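Local atomic coordinates of projannalysin (Methanocaldococcus jannaschii, PDB entry 4JIX), a protein that is probably a zinc-dependent peptidase held in zymogen form, a soluble minigluzincin related to the catalytic domains of integral membrane metallopeptidases. Residues A[74-77]-A[78-81]; A[83-86]-A[87-91]; A[52-55]-A[56-60]; A[95-98]-A[99-103]. The protein carries 1 engineered substitution. All blocks are in the same frame, centred on the assembly; numbering follows the deposited sequence.

Interaction 1. Residues A[74-77]-A[78-81]; sequences IHFK and IKSI. With ZN (zinc ion), chain C.
H75 and S80 meet where a zinc-binding histidine is held from behind: the imidazole gives NE2 to the zinc ion at 2.1 Å, and its other nitrogen, ND1, donates to S80 O at 2.8 Å. That bond is bent (144° at the hydrogen), and the carbonyl oxygen lies 17° out of the ring plane, yet it should fix the ring's rotation and may make NE2 a somewhat stronger ligand. H71 and H83 bring the other two protein nitrogens to the metal; H71 and H75 are the histidines of the HExxH motif of zincin metallopeptidases. What places S80 is the end of helix 62-78, which closes as a Schellman motif: K79 takes a positive phi (56°), S80 N reaches back to H75 O at 3.2 Å, and K79 N bonds weakly to F76 O. The K79 chain, bent at two torsions, lets NZ donate to that same F76 O at 2.8 Å and make a cation-pi contact over the F76 ring, 4.5 Å from its centroid. On the flank turned to helix 85-91, I78 CG2 approaches I74 CG2 at 4.4 Å. Replacing I78 with an alanine would probably open a gap beside I74 and F87 where the two helices pack.

Interaction 2. Residues A[83-86]-A[87-91]; sequences HGIK and FENEL. With ZN (zinc ion), chain C.
H83 turns the edge of its imidazole onto the face of the F87 phenyl, a T-shaped pair with planes at 88° and centroids 5.0 Å apart. The atom at the point of the T is H83 CD2, which sits 3.8 Å above the F87 ring plane and over its centre. Since CD2 neighbours NE2, and NE2 binds the zinc ion at 2.1 Å, the phenyl supports the imidazole right beside its coordinating nitrogen. F87 reaches this position with CG anti to the backbone N (chi1 -171°), which aims the ring along the same direction as H83; CB of F87 lies 3.6 Å from H83 CA, closing the packing at the base. A glycine in place of F87 removes this wall and would probably leave the H83 imidazole freer to tilt at the metal. H83 is the third histidine of the site, following the HExxH helix in the chain, and the F87 ring also meets those of H71 and H75. Between the two aromatic residues G84 serves as the N-cap of helix 85-91, its carbonyl O receiving E88 N at 3.1 Å in the carbonyl plane and in a nearly straight line (171°). One residue on, N89 N bonds to I85 O at 2.8 Å, while the amide of N89 lies across the isoleucine, ND2 3.8 Å from I85 CG1. H83 ND1 is hydrogen-bonded to a glycerol, probably from the crystallisation liquor, and Q109 of the second subunit also packs on H83.

Interaction 3. Residues A[52-55]-A[56-60]; sequences LNKY and VVENF
Y55 and N59, one helical turn apart, illustrate how an amide can bind a carbonyl and cover an aromatic ring at once. The N59 amide lies nearly flat over one face of the Y55 ring, planes 20° apart, with ND2 3.2 Å above the ring and displaced toward its rim. From there ND2 donates to Y55 O at 2.8 Å, almost straight (168°) and on a carbonyl lone pair, so this side-chain-to-backbone bond should fix the rotation of the amide while the ring supports its flat side. N59 CB adds a CH-pi contact, 4.3 Å from the ring centroid.

V56 is engaged at its backbone and its side chain. Its N-H is capped by N53 OD1 at 3.2 Å; N53 has CG anti to its own N (chi1 176°), which swings the amide oxygen over the first turn. The same oxygen approaches V56 CG2, and the other methyl, CG1, rests over a face of the F60 ring. On the outer side, the K54 chain bends at its last torsion to bring NZ to E58 OE2, a weak salt bridge at 3.3 Å.

L52 CB meets V57 CG2 at 3.5 Å just where strand 49-53, the central strand of the sheet, gives way to helix 54-59. L52, V56 and F60 pack on helix 62-78, L52 and V57 also touch I12 of helix 12-22, and F60 reaches the end of helix 97-111. Y55 borders Q38 of the second subunit.

Interaction 4. Residues A[95-98]-A[99-103]; sequences FSKN and ECDEI
S96 and C100 set the first turn of helix 97-111, C100 N bonding to S96 O at 3.0 Å, with D101 and E102 repeating the pattern onto K97 and N98. S96 is the N-cap and forms a capping box with E99. Its OG, placed between the backbone N and the carbonyl carbon (chi1 69°), accepts from E99 N at 3.2 Å, and E99 returns the favour with OE1, which takes S96 N at 3.1 Å on its anti side, 30° out of the carboxylate plane. That carboxylate oxygen also stands at the edge of the F95 ring.

F95, just before the cap, folds back so that CB touches C100 SG at 3.6 Å, the spacing of a hydrophobic staple across a helix N-terminus. Further along the ring, CD1 of I103 stands over one face, 4.0 Å from its centroid and off toward the rim. L70 and Y67 of helix 62-78 lie against this apolar group. K97 and D101 make a long salt bridge, NZ to OD1 3.5 Å, and a water joins the same two atoms.

Two straight bonds thus satisfy backbone N-H groups at the helix start that the helix itself cannot serve. The negative charge of E99, in the first turn, is probably stabilised by the positive end of the helix dipole, and that of D101 is probably offset by K97.

Along the chain the order is interaction 3, 1, 2, 4, a succession of helix starts and one helix end. Interactions 1 and 2 are neighbours, their centres 9 Å apart: they share the zinc ion and its water, and K77 NZ of helix 62-78 pairs with E90 OE1 of helix 85-91 at 3.2 Å. Interaction 4 opens the next helix, 97-111, and touches interaction 2 through L91 CD2 and C100 SG. Interaction 3, where the sheet passes into helix 54-59, lies on the opposite side of the chain's centre from interactions 1 and 2, about 23 Å from interaction 1 between centres. Helix 62-78, packed on by residues of interactions 2, 3 and 4, links the metal site to the rest.

Interaction 1. Residues A[74-77]-A[78-81]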
loop_
_atom_site.group_PDB
_atom_site.type_symbol
_atom_site.label_atom_id
_atom_site.label_comp_id
_atom_site.label_asym_id
_atom_site.label_seq_id
_atom_site.Cartn_x
_atom_site.Cartn_y
_atom_site.Cartn_z
ATOM N N ILE A 74 -1.001 -10.556 14.326
ATOM C CA ILE A 74 -0.052 -10.247 15.406
ATOM C C ILE A 74 -0.796 -9.365 16.434
ATOM O O ILE A 74 -0.745 -9.671 17.625
ATOM C CB ILE A 74 1.279 -9.605 14.910
ATOM C CG1 ILE A 74 2.143 -10.665 14.180
ATOM C CG2 ILE A 74 2.080 -8.981 16.099
ATOM C CD1 ILE A 74 3.287 -10.059 13.373
ATOM N N HIS A 75 -1.558 -8.343 15.962
ATOM C CA HIS A 75 -2.373 -7.488 16.835
ATOM C C HIS A 75 -3.307 -8.351 17.696
ATOM O O HIS A 75 -3.406 -8.138 18.900
ATOM C CB HIS A 75 -3.227 -6.493 16.018
ATOM C CG HIS A 75 -2.477 -5.326 15.468
ATOM N ND1 HIS A 75 -1.834 -4.426 16.297
ATOM C CD2 HIS A 75 -2.331 -4.924 14.187
ATOM C CE1 HIS A 75 -1.316 -3.509 15.499
ATOM N NE2 HIS A 75 -1.588 -3.767 14.222
ATOM N N PHE A 76 -3.991 -9.318 17.066
ATOM C CA PHE A 76 -4.913 -10.193 17.768
ATOM C C PHE A 76 -4.164 -11.029 18.808
ATOM O O PHE A 76 -4.634 -11.137 19.944
ATOM C CB PHE A 76 -5.692 -11.090 16.785
ATOM C CG PHE A 76 -6.720 -11.999 17.434
ATOM C CD1 PHE A 76 -6.858 -13.324 17.026
ATOM C CD2 PHE A 76 -7.584 -11.514 18.421
ATOM C CE1 PHE A 76 -7.829 -14.152 17.601
ATOM C CE2 PHE A 76 -8.556 -12.343 18.991
ATOM C CZ PHE A 76 -8.663 -13.659 18.586
ATOM N N LYS A 77 -2.977 -11.566 18.443
ATOM C CA LYS A 77 -2.191 -12.384 19.370
ATOM C C LYS A 77 -1.733 -11.602 20.624
ATOM O O LYS A 77 -1.848 -12.121 21.732
ATOM C CB LYS A 77 -0.965 -12.994 18.675
ATOM C CG LYS A 77 -0.395 -14.160 19.483
ATOM C CD LYS A 77 1.047 -14.374 19.194
ATOM C CE LYS A 77 1.631 -15.433 20.090
ATOM N NZ LYS A 77 2.744 -16.136 19.404
ATOM N N ILE A 78 -1.207 -10.382 20.445
ATOM C CA ILE A 78 -0.661 -9.589 21.554
ATOM C C ILE A 78 -1.753 -8.767 22.291
ATOM O O ILE A 78 -1.450 -8.125 23.302
ATOM C CB ILE A 78 0.509 -8.687 21.062
ATOM C CG1 ILE A 78 0.025 -7.577 20.084
ATOM C CG2 ILE A 78 1.634 -9.556 20.461
ATOM C CD1 ILE A 78 0.989 -6.483 19.797
ATOM N N LYS A 79 -3.001 -8.789 21.788
ATOM C CA LYS A 79 -4.138 -8.049 22.348
ATOM C C LYS A 79 -3.803 -6.542 22.434
ATOM O O LYS A 79 -3.957 -5.908 23.484
ATOM C CB LYS A 79 -4.576 -8.622 23.726
ATOM C CG LYS A 79 -4.944 -10.132 23.706
ATOM C CD LYS A 79 -6.209 -10.425 22.863
ATOM C CE LYS A 79 -6.617 -11.888 22.825
ATOM N NZ LYS A 79 -5.693 -12.713 22.017
ATOM N N SER A 80 -3.311 -5.988 21.313
ATOM C CA SER A 80 -2.962 -4.570 21.225
ATOM C C SER A 80 -3.174 -4.068 19.824
ATOM O O SER A 80 -2.757 -4.728 18.879
ATOM C CB SER A 80 -1.508 -4.334 21.635
ATOM O OG SER A 80 -1.165 -2.961 21.515
ATOM N N ILE A 81 -3.802 -2.890 19.688
ATOM C CA ILE A 81 -3.990 -2.241 18.385
ATOM C C ILE A 81 -2.710 -1.456 18.003
ATOM O O ILE A 81 -2.627 -0.916 16.903
ATOM C CB ILE A 81 -5.242 -1.325 18.372
ATOM C CG1 ILE A 81 -5.071 -0.127 19.337
ATOM C CG2 ILE A 81 -6.523 -2.149 18.650
ATOM C CD1 ILE A 81 -6.027 1.060 19.083
HETATM ZN ZN ZN C . -1.468 -2.280 12.702
HETATM O O HOH W 1 -3.040 -14.432 22.376
HETATM O O HOH W 2 -1.413 -0.731 11.166
#

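Interaction 2. Residues A[83-86]-A[87-91]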
loop_
_atom_site.group_PDB
_atom_site.type_symbol
_atom_site.label_atom_id
_atom_site.label_comp_id
_atom_site.label_asym_id
_atom_site.label_seq_id
_atom_site.Cartn_x
_atom_site.Cartn_y
_atom_site.Cartn_z
ATOM N N HIS A 83 1.701 -0.812 17.661
ATOM C CA HIS A 83 2.882 -1.434 17.067
ATOM C C HIS A 83 4.077 -1.201 18.002
ATOM O O HIS A 83 5.096 -0.642 17.599
ATOM C CB HIS A 83 3.144 -0.900 15.645
ATOM C CG HIS A 83 1.932 -0.889 14.766
ATOM N ND1 HIS A 83 1.344 0.291 14.371
ATOM C CD2 HIS A 83 1.248 -1.921 14.225
ATOM C CE1 HIS A 83 0.304 -0.051 13.629
ATOM N NE2 HIS A 83 0.207 -1.377 13.517
ATOM N N GLY A 84 3.925 -1.601 19.256
ATOM C CA GLY A 84 4.998 -1.448 20.237
ATOM C C GLY A 84 6.103 -2.479 20.067
ATOM O O GLY A 84 6.165 -3.180 19.051
ATOM N N ILE A 85 6.966 -2.602 21.080
ATOM C CA ILE A 85 8.050 -3.588 21.080
ATOM C C ILE A 85 7.456 -5.015 21.052
ATOM O O ILE A 85 8.027 -5.877 20.391
ATOM C CB ILE A 85 9.056 -3.368 22.258
ATOM C CG1 ILE A 85 10.342 -4.214 22.074
ATOM C CG2 ILE A 85 8.414 -3.573 23.646
ATOM C CD1 ILE A 85 11.615 -3.609 22.662
ATOM N N LYS A 86 6.287 -5.243 21.700
ATOM C CA LYS A 86 5.610 -6.549 21.709
ATOM C C LYS A 86 5.117 -6.926 20.289
ATOM O O LYS A 86 5.145 -8.101 19.925
ATOM C CB LYS A 86 4.464 -6.581 22.721
ATOM C CG LYS A 86 4.954 -6.565 24.172
ATOM C CD LYS A 86 3.894 -7.083 25.135
ATOM C CE LYS A 86 4.104 -6.627 26.565
ATOM N NZ LYS A 86 5.352 -7.170 27.161
ATOM N N PHE A 87 4.755 -5.921 19.466
ATOM C CA PHE A 87 4.375 -6.155 18.070
ATOM C C PHE A 87 5.629 -6.542 17.280
ATOM O O PHE A 87 5.628 -7.568 16.589
ATOM C CB PHE A 87 3.698 -4.916 17.445
ATOM C CG PHE A 87 3.096 -5.194 16.085
ATOM C CD1 PHE A 87 1.744 -5.492 15.953
ATOM C CD2 PHE A 87 3.890 -5.186 14.938
ATOM C CE1 PHE A 87 1.197 -5.793 14.698
ATOM C CE2 PHE A 87 3.347 -5.509 13.689
ATOM C CZ PHE A 87 2.003 -5.805 13.577
ATOM N N GLU A 88 6.702 -5.722 17.412
ATOM C CA GLU A 88 7.989 -5.946 16.745
ATOM C C GLU A 88 8.573 -7.313 17.101
ATOM O O GLU A 88 9.066 -7.991 16.207
ATOM C CB GLU A 88 8.996 -4.847 17.090
ATOM C CG GLU A 88 8.762 -3.551 16.332
ATOM C CD GLU A 88 9.737 -2.431 16.654
ATOM O OE1 GLU A 88 9.322 -1.249 16.594
ATOM O OE2 GLU A 88 10.915 -2.732 16.960
ATOM N N ASN A 89 8.465 -7.742 18.379
ATOM C CA ASN A 89 8.977 -9.040 18.840
ATOM C C ASN A 89 8.361 -10.215 18.068
ATOM O O ASN A 89 9.093 -11.141 17.709
ATOM C CB ASN A 89 8.759 -9.238 20.349
ATOM C CG ASN A 89 9.622 -8.378 21.248
ATOM O OD1 ASN A 89 9.344 -8.246 22.444
ATOM N ND2 ASN A 89 10.650 -7.730 20.698
ATOM N N GLU A 90 7.038 -10.177 17.801
ATOM C CA GLU A 90 6.354 -11.236 17.048
ATOM C C GLU A 90 6.719 -11.185 15.576
ATOM O O GLU A 90 6.998 -12.225 14.982
ATOM C CB GLU A 90 4.824 -11.158 17.190
ATOM C CG GLU A 90 4.305 -11.310 18.609
ATOM C CD GLU A 90 4.494 -12.659 19.278
ATOM O OE1 GLU A 90 4.581 -13.686 18.563
ATOM O OE2 GLU A 90 4.514 -12.688 20.530
ATOM N N LEU A 91 6.728 -9.975 14.992
ATOM C CA LEU A 91 7.040 -9.756 13.587
ATOM C C LEU A 91 8.471 -10.200 13.239
ATOM O O LEU A 91 8.674 -10.772 12.168
ATOM C CB LEU A 91 6.841 -8.269 13.238
ATOM C CG LEU A 91 7.076 -7.829 11.788
ATOM C CD1 LEU A 91 6.202 -8.628 10.807
ATOM C CD2 LEU A 91 6.801 -6.333 11.641
HETATM ZN ZN ZN C . -1.468 -2.280 12.702
HETATM O O HOH W 2 -1.413 -0.731 11.166
#

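Interaction 3. Residues A[52-55]-A[56-60]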
loop_
_atom_site.group_PDB
_atom_site.type_symbol
_atom_site.label_atom_id
_atom_site.label_comp_id
_atom_site.label_asym_id
_atom_site.label_seq_id
_atom_site.Cartn_x
_atom_site.Cartn_y
_atom_site.Cartn_z
ATOM N N LEU A 52 -10.773 -8.515 4.761
ATOM C CA LEU A 52 -9.809 -8.415 3.661
ATOM C C LEU A 52 -10.482 -7.853 2.430
ATOM O O LEU A 52 -11.589 -8.277 2.088
ATOM C CB LEU A 52 -9.174 -9.788 3.343
ATOM C CG LEU A 52 -8.419 -10.496 4.488
ATOM C CD1 LEU A 52 -8.111 -11.935 4.118
ATOM C CD2 LEU A 52 -7.127 -9.763 4.856
ATOM N N ASN A 53 -9.822 -6.893 1.770
ATOM C CA ASN A 53 -10.348 -6.267 0.567
ATOM C C ASN A 53 -10.398 -7.302 -0.562
ATOM O O ASN A 53 -9.386 -7.933 -0.883
ATOM C CB ASN A 53 -9.504 -5.059 0.193
ATOM C CG ASN A 53 -9.908 -4.383 -1.085
ATOM O OD1 ASN A 53 -9.774 -4.932 -2.186
ATOM N ND2 ASN A 53 -10.338 -3.149 -0.962
ATOM N N LYS A 54 -11.586 -7.460 -1.159
ATOM C CA LYS A 54 -11.880 -8.430 -2.218
ATOM C C LYS A 54 -10.932 -8.333 -3.430
ATOM O O LYS A 54 -10.428 -9.367 -3.863
ATOM C CB LYS A 54 -13.345 -8.310 -2.672
ATOM C CG LYS A 54 -13.799 -9.470 -3.559
ATOM C CD LYS A 54 -15.308 -9.509 -3.713
ATOM C CE LYS A 54 -15.764 -10.650 -4.589
ATOM N NZ LYS A 54 -15.567 -10.352 -6.031
ATOM N N TYR A 55 -10.694 -7.130 -3.976
ATOM C CA TYR A 55 -9.800 -6.987 -5.132
ATOM C C TYR A 55 -8.356 -7.425 -4.786
ATOM O O TYR A 55 -7.702 -8.076 -5.601
ATOM C CB TYR A 55 -9.812 -5.550 -5.690
ATOM C CG TYR A 55 -8.830 -5.349 -6.829
ATOM C CD1 TYR A 55 -7.557 -4.838 -6.597
ATOM C CD2 TYR A 55 -9.162 -5.707 -8.133
ATOM C CE1 TYR A 55 -6.637 -4.689 -7.634
ATOM C CE2 TYR A 55 -8.247 -5.560 -9.178
ATOM C CZ TYR A 55 -6.993 -5.033 -8.926
ATOM O OH TYR A 55 -6.100 -4.861 -9.958
ATOM N N VAL A 56 -7.873 -7.056 -3.586
ATOM C CA VAL A 56 -6.537 -7.393 -3.081
ATOM C C VAL A 56 -6.409 -8.924 -2.950
ATOM O O VAL A 56 -5.432 -9.489 -3.430
ATOM C CB VAL A 56 -6.284 -6.649 -1.735
ATOM C CG1 VAL A 56 -5.067 -7.195 -0.991
ATOM C CG2 VAL A 56 -6.139 -5.148 -1.970
ATOM N N VAL A 57 -7.408 -9.594 -2.345
ATOM C CA VAL A 57 -7.398 -11.055 -2.169
ATOM C C VAL A 57 -7.335 -11.775 -3.539
ATOM O O VAL A 57 -6.662 -12.801 -3.668
ATOM C CB VAL A 57 -8.626 -11.492 -1.333
ATOM C CG1 VAL A 57 -8.896 -13.003 -1.428
ATOM C CG2 VAL A 57 -8.456 -11.062 0.117
ATOM N N GLU A 58 -7.984 -11.204 -4.556
ATOM C CA GLU A 58 -8.045 -11.808 -5.882
ATOM C C GLU A 58 -6.852 -11.459 -6.785
ATOM O O GLU A 58 -6.624 -12.173 -7.762
ATOM C CB GLU A 58 -9.358 -11.406 -6.569
ATOM C CG GLU A 58 -10.555 -12.169 -6.018
ATOM C CD GLU A 58 -11.943 -11.683 -6.390
ATOM O OE1 GLU A 58 -12.065 -10.647 -7.084
ATOM O OE2 GLU A 58 -12.919 -12.337 -5.957
ATOM N N ASN A 59 -6.087 -10.406 -6.476
ATOM C CA ASN A 59 -5.017 -9.982 -7.377
ATOM C C ASN A 59 -3.603 -9.911 -6.770
ATOM O O ASN A 59 -2.643 -9.878 -7.544
ATOM C CB ASN A 59 -5.380 -8.620 -7.974
ATOM C CG ASN A 59 -6.598 -8.691 -8.876
ATOM O OD1 ASN A 59 -6.491 -8.836 -10.099
ATOM N ND2 ASN A 59 -7.790 -8.661 -8.290
ATOM N N PHE A 60 -3.451 -9.881 -5.432
ATOM C CA PHE A 60 -2.101 -9.798 -4.847
ATOM C C PHE A 60 -1.469 -11.172 -4.727
ATOM O O PHE A 60 -2.174 -12.137 -4.434
ATOM C CB PHE A 60 -2.139 -9.140 -3.455
ATOM C CG PHE A 60 -2.150 -7.627 -3.383
ATOM C CD1 PHE A 60 -1.631 -6.968 -2.277
ATOM C CD2 PHE A 60 -2.730 -6.865 -4.394
ATOM C CE1 PHE A 60 -1.661 -5.574 -2.195
ATOM C CE2 PHE A 60 -2.780 -5.472 -4.301
ATOM C CZ PHE A 60 -2.246 -4.837 -3.203
#

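Interaction 4. Residues A[95-98]-A[99-103]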
loop_
_atom_site.group_PDB
_atom_site.type_symbol
_atom_site.label_atom_id
_atom_site.label_comp_id
_atom_site.label_asym_id
_atom_site.label_seq_id
_atom_site.Cartn_x
_atom_site.Cartn_y
_atom_site.Cartn_z
ATOM N N PHE A 95 10.175 -11.713 9.783
ATOM C CA PHE A 95 10.922 -10.827 8.899
ATOM C C PHE A 95 11.749 -9.793 9.636
ATOM O O PHE A 95 11.284 -9.199 10.610
ATOM C CB PHE A 95 9.947 -10.062 7.967
ATOM C CG PHE A 95 8.999 -10.915 7.162
ATOM C CD1 PHE A 95 9.453 -11.642 6.061
ATOM C CD2 PHE A 95 7.650 -10.986 7.495
ATOM C CE1 PHE A 95 8.578 -12.458 5.333
ATOM C CE2 PHE A 95 6.774 -11.801 6.768
ATOM C CZ PHE A 95 7.244 -12.534 5.694
ATOM N N SER A 96 12.948 -9.514 9.104
ATOM C CA SER A 96 13.815 -8.435 9.577
ATOM C C SER A 96 13.182 -7.101 9.170
ATOM O O SER A 96 12.246 -7.091 8.354
ATOM C CB SER A 96 15.208 -8.569 8.959
ATOM O OG SER A 96 15.123 -8.279 7.573
ATOM N N LYS A 97 13.679 -5.983 9.725
ATOM C CA LYS A 97 13.172 -4.648 9.390
ATOM C C LYS A 97 13.322 -4.389 7.873
ATOM O O LYS A 97 12.378 -3.913 7.256
ATOM C CB LYS A 97 13.880 -3.556 10.229
ATOM C CG LYS A 97 13.583 -2.096 9.816
ATOM C CD LYS A 97 12.099 -1.688 9.956
ATOM C CE LYS A 97 11.881 -0.215 9.700
ATOM N NZ LYS A 97 10.441 0.160 9.812
ATOM N N ASN A 98 14.471 -4.754 7.282
ATOM C CA ASN A 98 14.745 -4.580 5.851
ATOM C C ASN A 98 13.762 -5.361 4.982
ATOM O O ASN A 98 13.259 -4.805 4.010
ATOM C CB ASN A 98 16.183 -4.967 5.515
ATOM C CG ASN A 98 17.199 -3.960 6.024
ATOM O OD1 ASN A 98 16.880 -2.814 6.378
ATOM N ND2 ASN A 98 18.451 -4.369 6.091
ATOM N N GLU A 99 13.469 -6.631 5.343
ATOM C CA GLU A 99 12.496 -7.476 4.647
ATOM C C GLU A 99 11.091 -6.874 4.731
ATOM O O GLU A 99 10.364 -6.924 3.743
ATOM C CB GLU A 99 12.497 -8.898 5.218
ATOM C CG GLU A 99 13.717 -9.685 4.779
ATOM C CD GLU A 99 13.923 -11.031 5.442
ATOM O OE1 GLU A 99 13.380 -11.250 6.549
ATOM O OE2 GLU A 99 14.675 -11.852 4.872
ATOM N N CYS A 100 10.719 -6.293 5.891
ATOM C CA CYS A 100 9.419 -5.637 6.070
ATOM C C CYS A 100 9.306 -4.418 5.158
ATOM O O CYS A 100 8.273 -4.239 4.525
ATOM C CB CYS A 100 9.192 -5.248 7.527
ATOM S SG CYS A 100 8.881 -6.653 8.615
ATOM N N ASP A 101 10.361 -3.588 5.089
ATOM C CA ASP A 101 10.383 -2.388 4.231
ATOM C C ASP A 101 10.188 -2.783 2.764
ATOM O O ASP A 101 9.446 -2.112 2.039
ATOM C CB ASP A 101 11.707 -1.615 4.403
ATOM C CG ASP A 101 11.866 -0.925 5.745
ATOM O OD1 ASP A 101 10.858 -0.794 6.472
ATOM O OD2 ASP A 101 12.980 -0.452 6.035
ATOM N N GLU A 102 10.834 -3.893 2.349
ATOM C CA GLU A 102 10.759 -4.427 0.979
ATOM C C GLU A 102 9.357 -4.854 0.593
ATOM O O GLU A 102 8.889 -4.485 -0.482
ATOM C CB GLU A 102 11.667 -5.650 0.816
ATOM C CG GLU A 102 13.137 -5.367 0.689
ATOM C CD GLU A 102 13.828 -6.653 0.284
ATOM O OE1 GLU A 102 13.941 -7.561 1.141
ATOM O OE2 GLU A 102 14.107 -6.808 -0.926
ATOM N N ILE A 103 8.699 -5.653 1.449
ATOM C CA ILE A 103 7.344 -6.146 1.191
ATOM C C ILE A 103 6.340 -4.978 1.223
ATOM O O ILE A 103 5.442 -4.897 0.376
ATOM C CB ILE A 103 6.960 -7.279 2.177
ATOM C CG1 ILE A 103 7.905 -8.501 1.958
ATOM C CG2 ILE A 103 5.469 -7.694 1.989
ATOM C CD1 ILE A 103 7.929 -9.541 3.100
HETATM O O HOH W 3 8.447 -1.441 7.929
#